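Local coordinates for 3-oxoacyl-[acyl-carrier protein] synthase (Thermus thermophilus, PDB 1UB7) that probably catalyses the first condensation of bacterial fatty acid synthesis, condensing the acetyl group of acetyl-CoA with malonyl-ACP to give 3-oxobutanoyl-ACP, at residues 113-125 / 164-178. Sequence-based numbering, arbitrary orientation.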
loop_
_atom_site.group_PDB
_atom_site.type_symbol
_atom_site.label_atom_id
_atom_site.label_comp_id
_atom_site.label_asym_id
_atom_site.label_seq_id
_atom_site.Cartn_x
_atom_site.Cartn_y
_atom_site.Cartn_z
ATOM N N TRP A 113 9.767 -0.261 -2.982
ATOM C CA TRP A 113 10.473 0.930 -2.527
ATOM C C TRP A 113 10.578 2.010 -3.590
ATOM O O TRP A 113 10.407 3.205 -3.291
ATOM C CB TRP A 113 11.868 0.575 -2.024
ATOM C CG TRP A 113 12.480 1.693 -1.231
ATOM C CD1 TRP A 113 12.068 2.143 -0.024
ATOM C CD2 TRP A 113 13.616 2.495 -1.593
ATOM N NE1 TRP A 113 12.872 3.171 0.404
ATOM C CE2 TRP A 113 13.834 3.406 -0.540
ATOM C CE3 TRP A 113 14.471 2.529 -2.706
ATOM C CZ2 TRP A 113 14.873 4.340 -0.556
ATOM C CZ3 TRP A 113 15.505 3.460 -2.725
ATOM C CH2 TRP A 113 15.696 4.353 -1.651
ATOM N N ILE A 114 10.876 1.600 -4.823
ATOM C CA ILE A 114 10.967 2.555 -5.925
ATOM C C ILE A 114 9.557 3.092 -6.184
ATOM O O ILE A 114 9.382 4.272 -6.521
ATOM C CB ILE A 114 11.507 1.902 -7.200
ATOM C CG1 ILE A 114 12.898 1.324 -6.945
ATOM C CG2 ILE A 114 11.605 2.934 -8.293
ATOM C CD1 ILE A 114 13.505 0.660 -8.167
ATOM N N TYR A 115 8.565 2.207 -6.053
ATOM C CA TYR A 115 7.162 2.584 -6.200
ATOM C C TYR A 115 6.889 3.670 -5.143
ATOM O O TYR A 115 6.302 4.713 -5.437
ATOM C CB TYR A 115 6.269 1.370 -5.934
ATOM C CG TYR A 115 5.746 0.706 -7.177
ATOM C CD1 TYR A 115 6.616 0.277 -8.186
ATOM C CD2 TYR A 115 4.373 0.530 -7.369
ATOM C CE1 TYR A 115 6.129 -0.308 -9.357
ATOM C CE2 TYR A 115 3.875 -0.054 -8.539
ATOM C CZ TYR A 115 4.762 -0.472 -9.525
ATOM O OH TYR A 115 4.284 -1.070 -10.661
ATOM N N ALA A 116 7.347 3.431 -3.913
ATOM C CA ALA A 116 7.148 4.407 -2.832
ATOM C C ALA A 116 7.851 5.743 -3.104
ATOM O O ALA A 116 7.359 6.806 -2.712
ATOM C CB ALA A 116 7.637 3.833 -1.503
ATOM N N LEU A 117 9.009 5.687 -3.756
ATOM C CA LEU A 117 9.755 6.901 -4.057
ATOM C C LEU A 117 8.958 7.718 -5.056
ATOM O O LEU A 117 8.862 8.941 -4.930
ATOM C CB LEU A 117 11.157 6.572 -4.626
ATOM C CG LEU A 117 12.183 5.921 -3.676
ATOM C CD1 LEU A 117 13.460 5.581 -4.432
ATOM C CD2 LEU A 117 12.496 6.870 -2.513
ATOM N N ALA A 118 8.381 7.033 -6.043
ATOM C CA ALA A 118 7.587 7.703 -7.062
ATOM C C ALA A 118 6.366 8.316 -6.391
ATOM O O ALA A 118 6.026 9.482 -6.632
ATOM C CB ALA A 118 7.165 6.715 -8.137
ATOM N N GLN A 119 5.711 7.541 -5.535
ATOM C CA GLN A 119 4.539 8.057 -4.828
ATOM C C GLN A 119 4.901 9.241 -3.930
ATOM O O GLN A 119 4.132 10.207 -3.811
ATOM C CB GLN A 119 3.885 6.955 -3.990
ATOM C CG GLN A 119 2.675 6.317 -4.654
ATOM C CD GLN A 119 1.476 7.271 -4.801
ATOM O OE1 GLN A 119 0.530 6.951 -5.510
ATOM N NE2 GLN A 119 1.512 8.430 -4.124
ATOM N N ALA A 120 6.070 9.160 -3.299
ATOM C CA ALA A 120 6.533 10.224 -2.425
ATOM C C ALA A 120 6.761 11.469 -3.256
ATOM O O ALA A 120 6.355 12.574 -2.872
ATOM C CB ALA A 120 7.794 9.819 -1.749
ATOM N N HIS A 121 7.399 11.275 -4.403
ATOM C CA HIS A 121 7.670 12.360 -5.338
ATOM C C HIS A 121 6.354 13.084 -5.691
ATOM O O HIS A 121 6.259 14.316 -5.586
ATOM C CB HIS A 121 8.310 11.789 -6.607
ATOM C CG HIS A 121 8.407 12.772 -7.737
ATOM N ND1 HIS A 121 9.327 13.801 -7.758
ATOM C CD2 HIS A 121 7.685 12.894 -8.879
ATOM C CE1 HIS A 121 9.167 14.513 -8.861
ATOM N NE2 HIS A 121 8.175 13.985 -9.558
ATOM N N ALA A 122 5.346 12.314 -6.103
ATOM C CA ALA A 122 4.046 12.867 -6.484
ATOM C C ALA A 122 3.436 13.667 -5.343
ATOM O O ALA A 122 2.941 14.778 -5.550
ATOM C CB ALA A 122 3.119 11.760 -6.888
ATOM N N LEU A 123 3.469 13.096 -4.141
ATOM C CA LEU A 123 2.951 13.769 -2.956
ATOM C C LEU A 123 3.633 15.124 -2.727
ATOM O O LEU A 123 2.965 16.129 -2.484
ATOM C CB LEU A 123 3.155 12.903 -1.711
ATOM C CG LEU A 123 2.396 11.584 -1.606
ATOM C CD1 LEU A 123 2.710 10.916 -0.245
ATOM C CD2 LEU A 123 0.886 11.842 -1.742
ATOM N N VAL A 124 4.963 15.147 -2.783
ATOM C CA VAL A 124 5.703 16.395 -2.584
ATOM C C VAL A 124 5.395 17.407 -3.706
ATOM O O VAL A 124 5.132 18.581 -3.442
ATOM C CB VAL A 124 7.225 16.145 -2.551
ATOM C CG1 VAL A 124 7.971 17.478 -2.476
ATOM C CG2 VAL A 124 7.584 15.267 -1.366
ATOM N N GLU A 125 5.430 16.933 -4.949
ATOM C CA GLU A 125 5.170 17.768 -6.103
ATOM C C GLU A 125 3.744 18.300 -6.174
ATOM O O GLU A 125 3.539 19.422 -6.643
ATOM C CB GLU A 125 5.499 17.008 -7.391
ATOM C CG GLU A 125 6.980 16.665 -7.556
ATOM C CD GLU A 125 7.866 17.899 -7.507
ATOM O OE1 GLU A 125 7.551 18.866 -8.230
ATOM O OE2 GLU A 125 8.869 17.903 -6.754
ATOM N N VAL A 164 12.044 11.964 1.267
ATOM C CA VAL A 164 11.933 12.613 -0.031
ATOM C C VAL A 164 11.385 14.028 0.179
ATOM O O VAL A 164 10.418 14.229 0.925
ATOM C CB VAL A 164 11.010 11.804 -0.983
ATOM C CG1 VAL A 164 10.809 12.551 -2.275
ATOM C CG2 VAL A 164 11.629 10.440 -1.261
ATOM N N GLY A 165 12.020 15.006 -0.460
ATOM C CA GLY A 165 11.581 16.388 -0.330
ATOM C C GLY A 165 12.114 17.292 -1.433
ATOM O O GLY A 165 12.823 16.831 -2.333
ATOM N N LYS A 166 11.769 18.578 -1.384
ATOM C CA LYS A 166 12.250 19.513 -2.401
ATOM C C LYS A 166 13.765 19.638 -2.321
ATOM O O LYS A 166 14.317 19.779 -1.231
ATOM C CB LYS A 166 11.635 20.905 -2.205
ATOM C CG LYS A 166 10.122 20.989 -2.436
ATOM C CD LYS A 166 9.731 20.974 -3.917
ATOM C CE LYS A 166 8.244 21.289 -4.081
ATOM N NZ LYS A 166 7.829 21.495 -5.501
ATOM N N VAL A 167 14.438 19.567 -3.468
ATOM C CA VAL A 167 15.895 19.722 -3.512
ATOM C C VAL A 167 16.259 20.879 -4.448
ATOM O O VAL A 167 15.437 21.333 -5.254
ATOM C CB VAL A 167 16.618 18.439 -3.994
ATOM C CG1 VAL A 167 16.539 17.377 -2.929
ATOM C CG2 VAL A 167 16.016 17.942 -5.296
ATOM N N ARG A 168 17.493 21.358 -4.340
ATOM C CA ARG A 168 17.936 22.471 -5.166
ATOM C C ARG A 168 17.778 22.249 -6.670
ATOM O O ARG A 168 17.748 21.109 -7.164
ATOM C CB ARG A 168 19.392 22.834 -4.825
ATOM C CG ARG A 168 19.497 23.786 -3.629
ATOM C CD ARG A 168 20.931 24.151 -3.244
ATOM N NE ARG A 168 21.613 23.069 -2.534
ATOM C CZ ARG A 168 22.469 22.221 -3.098
ATOM N NH1 ARG A 168 22.763 22.323 -4.388
ATOM N NH2 ARG A 168 23.028 21.263 -2.371
ATOM N N GLU A 169 17.645 23.367 -7.380
ATOM C CA GLU A 169 17.496 23.378 -8.827
ATOM C C GLU A 169 18.608 22.528 -9.441
ATOM O O GLU A 169 19.781 22.726 -9.134
ATOM C CB GLU A 169 17.595 24.820 -9.329
ATOM C CG GLU A 169 17.460 24.981 -10.834
ATOM C CD GLU A 169 16.081 24.605 -11.334
ATOM O OE1 GLU A 169 15.103 25.278 -10.943
ATOM O OE2 GLU A 169 15.974 23.636 -12.114
ATOM N N GLY A 170 18.237 21.581 -10.299
ATOM C CA GLY A 170 19.232 20.726 -10.925
ATOM C C GLY A 170 19.376 19.337 -10.314
ATOM O O GLY A 170 19.897 18.424 -10.961
ATOM N N TYR A 171 18.918 19.163 -9.075
ATOM C CA TYR A 171 19.018 17.863 -8.413
ATOM C C TYR A 171 17.663 17.200 -8.219
ATOM O O TYR A 171 16.612 17.840 -8.374
ATOM C CB TYR A 171 19.676 18.000 -7.039
ATOM C CG TYR A 171 21.009 18.701 -7.061
ATOM C CD1 TYR A 171 21.085 20.093 -7.140
ATOM C CD2 TYR A 171 22.196 17.975 -7.046
ATOM C CE1 TYR A 171 22.319 20.744 -7.206
ATOM C CE2 TYR A 171 23.429 18.613 -7.113
ATOM C CZ TYR A 171 23.485 19.997 -7.194
ATOM O OH TYR A 171 24.703 20.630 -7.266
ATOM N N GLY A 172 17.698 15.914 -7.874
ATOM C CA GLY A 172 16.474 15.190 -7.620
ATOM C C GLY A 172 16.075 14.169 -8.660
ATOM O O GLY A 172 16.869 13.784 -9.524
ATOM N N PHE A 173 14.826 13.727 -8.563
ATOM C CA PHE A 173 14.300 12.736 -9.485
ATOM C C PHE A 173 14.108 13.290 -10.902
ATOM O O PHE A 173 13.543 14.374 -11.097
ATOM C CB PHE A 173 12.997 12.193 -8.924
ATOM C CG PHE A 173 13.196 11.252 -7.771
ATOM C CD1 PHE A 173 13.788 10.002 -7.973
ATOM C CD2 PHE A 173 12.815 11.617 -6.476
ATOM C CE1 PHE A 173 13.996 9.132 -6.902
ATOM C CE2 PHE A 173 13.022 10.753 -5.403
ATOM C CZ PHE A 173 13.614 9.507 -5.615
ATOM N N ARG A 174 14.586 12.542 -11.891
ATOM C CA ARG A 174 14.475 12.976 -13.272
ATOM C C ARG A 174 13.492 12.124 -14.053
ATOM O O ARG A 174 12.933 12.572 -15.051
ATOM C CB ARG A 174 15.847 12.949 -13.945
ATOM C CG ARG A 174 16.865 13.831 -13.248
ATOM C CD ARG A 174 18.119 14.004 -14.071
ATOM N NE ARG A 174 17.829 14.672 -15.333
ATOM C CZ ARG A 174 18.754 15.056 -16.205
ATOM N NH1 ARG A 174 20.037 14.840 -15.948
ATOM N NH2 ARG A 174 18.396 15.656 -17.334
ATOM N N SER A 175 13.276 10.898 -13.596
ATOM C CA SER A 175 12.345 10.011 -14.272
ATOM C C SER A 175 11.967 8.813 -13.427
ATOM O O SER A 175 12.641 8.475 -12.450
ATOM C CB SER A 175 12.946 9.507 -15.585
ATOM O OG SER A 175 14.076 8.689 -15.330
ATOM N N PHE A 176 10.877 8.172 -13.832
ATOM C CA PHE A 176 10.361 6.977 -13.178
ATOM C C PHE A 176 9.735 6.125 -14.274
ATOM O O PHE A 176 9.051 6.640 -15.163
ATOM C CB PHE A 176 9.242 7.306 -12.163
ATOM C CG PHE A 176 9.713 7.951 -10.880
ATOM C CD1 PHE A 176 10.294 7.186 -9.871
ATOM C CD2 PHE A 176 9.544 9.329 -10.680
ATOM C CE1 PHE A 176 10.707 7.782 -8.663
ATOM C CE2 PHE A 176 9.952 9.946 -9.483
ATOM C CZ PHE A 176 10.536 9.170 -8.470
ATOM N N VAL A 177 9.991 4.827 -14.213
ATOM C CA VAL A 177 9.398 3.885 -15.134
ATOM C C VAL A 177 8.854 2.847 -14.176
ATOM O O VAL A 177 9.614 2.235 -13.422
ATOM C CB VAL A 177 10.443 3.261 -16.090
ATOM C CG1 VAL A 177 9.824 2.092 -16.864
ATOM C CG2 VAL A 177 10.937 4.326 -17.066
ATOM N N LEU A 178 7.536 2.676 -14.179
ATOM C CA LEU A 178 6.880 1.728 -13.282
ATOM C C LEU A 178 5.917 0.852 -14.066
ATOM O O LEU A 178 5.257 1.321 -14.993
ATOM C CB LEU A 178 6.083 2.479 -12.205
ATOM C CG LEU A 178 6.705 3.610 -11.378
ATOM C CD1 LEU A 178 5.608 4.212 -10.538
ATOM C CD2 LEU A 178 7.845 3.107 -10.485
#
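Phe-176 lays one ring face over the backbone of Ala-118 in a CH-pi contact, the Ala-118 CA lying 3.7 Å from the ring centroid and 22° off its normal; the methyl of Ala-118 comes within 3.6 Å of Phe-176 CD1. Beside it the His-121 ring meets the Phe-176 ring obliquely, planes at 47°, with Phe-176 CE2 over one imidazole face. Chi1 of 170° sets the His-121 ring opposite its own backbone N, and a hydrogen bond between His-121 ND1 and Ser-2 OG probably helps to hold its rotation.

Apolar packing continues both ways along helix 113-125. Leu-178 straddles two residues, CD1 on Ala-118 CB and CD2 3.8 Å from Tyr-115 CD1. Leu-117 crosses both Phe-173 and Val-164 nearly at right angles, its CB 4.0 Å from Phe-173 CZ and its CD2 3.9 Å from Val-164 CG2. Val-164 also covers Ala-120, and Val-124 slides along the Lys-166 chain.

The charged pair is Glu-125 with Lys-166, near the C-terminal end of helix 113-125: Glu-125 OE1 to Lys-166 NZ is a long salt bridge of 3.8 Å, while Glu-125 OE2 accepts a hydrogen bond from Ser-2 N.

The helix thus packs against strands from both sheets of the thiolase-like fold, 158-165 and 172-180. Apolar and aromatic surfaces carry this largely buried join, with the small Ala-118 letting the Phe-176 ring lie close against the helix backbone and the long ion pair probably adding little.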